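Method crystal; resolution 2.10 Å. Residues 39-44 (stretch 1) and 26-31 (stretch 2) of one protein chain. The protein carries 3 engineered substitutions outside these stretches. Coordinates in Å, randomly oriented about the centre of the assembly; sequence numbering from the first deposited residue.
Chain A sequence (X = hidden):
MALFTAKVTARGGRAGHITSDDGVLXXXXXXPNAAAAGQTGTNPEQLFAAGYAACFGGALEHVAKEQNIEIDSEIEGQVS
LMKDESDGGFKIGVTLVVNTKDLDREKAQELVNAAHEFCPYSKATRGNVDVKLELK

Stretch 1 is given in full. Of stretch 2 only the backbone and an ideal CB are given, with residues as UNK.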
ATOM      1  N   GLN A  39      19.765   3.132 -11.206  1.00 27.69           N
ATOM      2  CA  GLN A  39      19.294   2.802  -9.865  1.00 28.16           C
ATOM      3  C   GLN A  39      18.229   1.720 -10.006  1.00 28.56           C
ATOM      4  O   GLN A  39      17.583   1.599 -11.039  1.00 28.81           O
ATOM      5  CB  GLN A  39      18.773   4.026  -9.101  1.00 30.07           C
ATOM      6  CG  GLN A  39      19.755   5.170  -8.879  1.00 31.33           C
ATOM      7  CD  GLN A  39      21.020   4.794  -8.139  1.00 33.29           C
ATOM      8  OE1 GLN A  39      20.998   4.318  -6.993  1.00 34.19           O
ATOM      9  NE2 GLN A  39      22.153   5.027  -8.798  1.00 36.59           N
ATOM     10  N   THR A  40      18.071   0.934  -8.953  1.00 28.76           N
ATOM     11  CA  THR A  40      17.034  -0.083  -8.864  1.00 30.14           C
ATOM     12  C   THR A  40      16.187   0.101  -7.618  1.00 26.91           C
ATOM     13  O   THR A  40      16.681   0.481  -6.564  1.00 28.37           O
ATOM     14  CB  THR A  40      17.645  -1.484  -8.748  1.00 31.76           C
ATOM     15  OG1 THR A  40      18.488  -1.503  -7.581  1.00 36.12           O
ATOM     16  CG2 THR A  40      18.427  -1.790 -10.017  1.00 31.37           C
ATOM     17  N   GLY A  41      14.894  -0.169  -7.727  1.00 25.62           N
ATOM     18  CA  GLY A  41      14.081  -0.066  -6.530  1.00 24.78           C
ATOM     19  C   GLY A  41      12.605   0.017  -6.804  1.00 22.63           C
ATOM     20  O   GLY A  41      12.162  -0.312  -7.894  1.00 22.47           O
ATOM     21  N   THR A  42      11.897   0.481  -5.787  1.00 23.75           N
ATOM     22  CA  THR A  42      10.448   0.556  -5.808  1.00 23.50           C
ATOM     23  C   THR A  42      10.048   2.011  -5.573  1.00 23.46           C
ATOM     24  O   THR A  42      10.899   2.907  -5.482  1.00 24.28           O
ATOM     25  CB  THR A  42       9.803  -0.467  -4.818  1.00 20.08           C
ATOM     26  OG1 THR A  42       8.422  -0.661  -5.174  1.00 22.06           O
ATOM     27  CG2 THR A  42       9.950  -0.083  -3.373  1.00 21.78           C
ATOM     28  N   ASN A  43       8.731   2.202  -5.493  1.00 25.12           N
ATOM     29  CA  ASN A  43       8.128   3.472  -5.106  1.00 23.75           C
ATOM     30  C   ASN A  43       6.785   3.257  -4.387  1.00 21.93           C
ATOM     31  O   ASN A  43       6.265   2.149  -4.401  1.00 22.93           O
ATOM     32  CB  ASN A  43       8.040   4.401  -6.321  1.00 24.29           C
ATOM     33  CG  ASN A  43       7.085   3.909  -7.384  1.00 27.44           C
ATOM     34  OD1 ASN A  43       5.987   3.416  -7.118  1.00 24.69           O
ATOM     35  ND2 ASN A  43       7.532   4.047  -8.632  1.00 30.03           N
ATOM     36  N   PRO A  44       6.206   4.305  -3.773  1.00 23.87           N
ATOM     37  CA  PRO A  44       4.954   4.103  -3.038  1.00 24.28           C
ATOM     38  C   PRO A  44       3.786   3.629  -3.901  1.00 23.88           C
ATOM     39  O   PRO A  44       2.966   2.869  -3.402  1.00 26.78           O
ATOM     40  CB  PRO A  44       4.702   5.475  -2.397  1.00 25.44           C
ATOM     41  CG  PRO A  44       6.053   6.076  -2.330  1.00 24.42           C
ATOM     42  CD  PRO A  44       6.607   5.718  -3.669  1.00 22.60           C
ATOM     43  N   UNK A  26      13.393  -4.896   1.331  1.00 28.06           N
ATOM     44  CA  UNK A  26      14.665  -4.188   1.530  1.00 27.12           C
ATOM     45  C   UNK A  26      14.967  -3.527   0.191  1.00 26.45           C
ATOM     46  O   UNK A  26      15.512  -4.171  -0.678  1.00 25.19           O
ATOM     47  CB  UNK A  26      15.792  -5.120   1.977  1.00 27.12           C
ATOM     48  N   UNK A  27      14.581  -2.270   0.016  1.00 24.96           N
ATOM     49  CA  UNK A  27      14.674  -1.634  -1.289  1.00 25.80           C
ATOM     50  C   UNK A  27      14.944  -0.154  -1.192  1.00 23.84           C
ATOM     51  O   UNK A  27      14.468   0.518  -0.276  1.00 21.47           O
ATOM     52  CB  UNK A  27      13.387  -1.868  -2.083  1.00 25.80           C
ATOM     53  N   UNK A  28      15.675   0.308  -2.201  1.00 23.05           N
ATOM     54  CA  UNK A  28      15.699   1.735  -2.487  1.00 23.62           C
ATOM     55  C   UNK A  28      14.338   2.191  -3.006  1.00 21.92           C
ATOM     56  O   UNK A  28      13.620   1.405  -3.608  1.00 22.06           O
ATOM     57  CB  UNK A  28      16.797   2.063  -3.501  1.00 23.62           C
ATOM     58  N   UNK A  29      14.049   3.470  -2.782  1.00 21.78           N
ATOM     59  CA  UNK A  29      12.916   4.198  -3.315  1.00 24.97           C
ATOM     60  C   UNK A  29      13.536   4.986  -4.457  1.00 25.71           C
ATOM     61  O   UNK A  29      14.494   5.739  -4.244  1.00 25.39           O
ATOM     62  CB  UNK A  29      12.218   5.080  -2.278  1.00 24.97           C
ATOM     63  N   UNK A  30      12.977   4.794  -5.647  1.00 26.42           N
ATOM     64  CA  UNK A  30      13.546   5.398  -6.846  1.00 30.52           C
ATOM     65  C   UNK A  30      12.626   6.414  -7.519  1.00 30.07           C
ATOM     66  O   UNK A  30      11.407   6.379  -7.441  1.00 30.28           O
ATOM     67  CB  UNK A  30      13.902   4.299  -7.849  1.00 30.52           C
ATOM     68  N   UNK A  31      13.270   7.299  -8.261  1.00 33.97           N
ATOM     69  CA  UNK A  31      12.617   8.413  -8.932  1.00 35.46           C
ATOM     70  C   UNK A  31      12.369   7.983 -10.371  1.00 33.71           C
ATOM     71  O   UNK A  31      12.898   6.942 -10.776  1.00 31.66           O
ATOM     72  CB  UNK A  31      13.457   9.690  -8.862  1.00 35.46           C
TER

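Position 26 lies out of reach of stretch 1. Its ideal CB has nothing of that stretch within 5.5 Å, and its phi/psi of -151/94 is extended. The visible atoms set no preference here. The deposited residue is Asp26, and its OD2 is hydrogen-bonded elsewhere in the structure.

Position 27 points its CA-to-CB bond toward stretch 1. The ideal CB is 4.1 Å from Thr42 CG2 and 4.8 Å from Gly41 CA. The nearest atoms of stretch 1 are a methyl group and an alpha carbon, so an apolar side chain, aliphatic or aromatic, would suit. The residue is Phe27, with chi1 in m. Its CB lies 4.0 Å from Thr42 CG2, and that methyl group sits obliquely to the ring.

Position 28 points sideways. Its backbone O accepts a hydrogen bond from Thr42 N at 2.9 Å and also lies 3.3 Å from Gly41 CA. That close approach needs the glycine: an ideal CB on Gly41 would come within 2.3 Å of this O. The ideal CB of position 28 is 3.4 Å from Thr40 O, an acceptor, which would favour a donor such as Ser or Asn. An acid could not bond this O directly, but could work through water toward Thr40 N and OG1. The residue is Asp28. Its CB packs 3.4 Å from Thr40 O, and its carboxylate is tied to Thr40 by water: water 2 accepts from Thr40 N at 3.0 Å and lies 2.9 Å from Asp28 OD2 and 3.1 Å from Gln39 OE1, with more acceptors in reach than it has protons. Water 3 links Asp28 OD2 (3.0 Å) to Thr40 OG1 (2.9 Å). Water 1 joins the backbones, accepting from Asp28 N at 2.9 Å and donating to Thr40 O at 3.2 Å.

Position 29 points away overall, yet its ideal CB is 4.1 Å from Thr42 O. Its backbone forms a single beta bridge with Thr42, and its CA makes a CA-H...O contact with Thr42 O at 3.2 Å. A side chain long enough to turn back could reach the Thr42 methyl group, so Ile, Leu or Met would suit. The residue is Ile29. Its CD1 comes back to 3.9 Å from Thr42 CG2.

Position 30 points toward stretch 1. Its N donates to Thr42 O at 2.8 Å. The ideal CB is 4.6 Å from Gly41 CA, beside the bare glycine backbone and Gln39 CB. A compact aliphatic side chain such as Val or Ile would suit. The residue is Val30. Its CG1 packs 3.5 Å from Thr40 O, 3.7 Å from Gly41 N and 4.0 Å from Gln39 CB. Water 4 connects Val30 O (2.7 Å) to Asn43 ND2 (3.2 Å).

Position 31 points away, so many residues are possible. The residue is Met31, which makes no contact with stretch 1.

Stretch 2 26-31: DFDIVM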
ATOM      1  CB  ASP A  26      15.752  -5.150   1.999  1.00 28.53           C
ATOM      2  CG  ASP A  26      16.985  -4.455   2.549  1.00 30.49           C
ATOM      3  OD1 ASP A  26      17.906  -5.197   2.924  1.00 31.55           O
ATOM      4  OD2 ASP A  26      17.075  -3.212   2.643  1.00 32.03           O
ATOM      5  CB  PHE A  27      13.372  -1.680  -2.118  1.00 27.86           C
ATOM      6  CG  PHE A  27      12.814  -3.045  -2.336  1.00 28.17           C
ATOM      7  CD1 PHE A  27      11.896  -3.580  -1.445  1.00 31.23           C
ATOM      8  CD2 PHE A  27      13.212  -3.796  -3.437  1.00 31.43           C
ATOM      9  CE1 PHE A  27      11.379  -4.858  -1.656  1.00 30.27           C
ATOM     10  CE2 PHE A  27      12.722  -5.077  -3.673  1.00 31.04           C
ATOM     11  CZ  PHE A  27      11.805  -5.604  -2.768  1.00 32.45           C
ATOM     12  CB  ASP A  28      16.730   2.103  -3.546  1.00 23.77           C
ATOM     13  CG  ASP A  28      18.138   1.751  -3.140  1.00 25.79           C
ATOM     14  OD1 ASP A  28      18.482   2.035  -1.989  1.00 26.90           O
ATOM     15  OD2 ASP A  28      18.903   1.209  -3.965  1.00 33.01           O
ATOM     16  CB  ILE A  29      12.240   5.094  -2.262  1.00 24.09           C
ATOM     17  CG1 ILE A  29      11.741   4.232  -1.080  1.00 26.29           C
ATOM     18  CG2 ILE A  29      11.135   5.930  -2.876  1.00 23.50           C
ATOM     19  CD1 ILE A  29      10.623   3.218  -1.373  1.00 26.40           C
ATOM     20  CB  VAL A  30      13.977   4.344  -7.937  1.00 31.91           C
ATOM     21  CG1 VAL A  30      15.149   3.490  -7.438  1.00 32.31           C
ATOM     22  CG2 VAL A  30      12.792   3.494  -8.486  1.00 31.69           C
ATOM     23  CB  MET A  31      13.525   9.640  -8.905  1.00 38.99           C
ATOM     24  CG  MET A  31      14.402   9.693  -7.661  1.00 41.91           C
ATOM     25  SD  MET A  31      14.475  11.350  -6.993  1.00 44.94           S
ATOM     26  CE  MET A  31      12.770  11.383  -6.414  1.00 43.81           C
TER
HETATM   27  O   HOH W   1      16.709  -1.635  -4.101  1.00 27.80           O
HETATM   28  O   HOH W   2      19.854   1.501  -6.637  1.00 31.76           O
HETATM   29  O   HOH W   3      19.833  -1.443  -5.058  1.00 37.62           O
HETATM   30  O   HOH W   4       9.425   6.481  -9.310  1.00 31.08           O
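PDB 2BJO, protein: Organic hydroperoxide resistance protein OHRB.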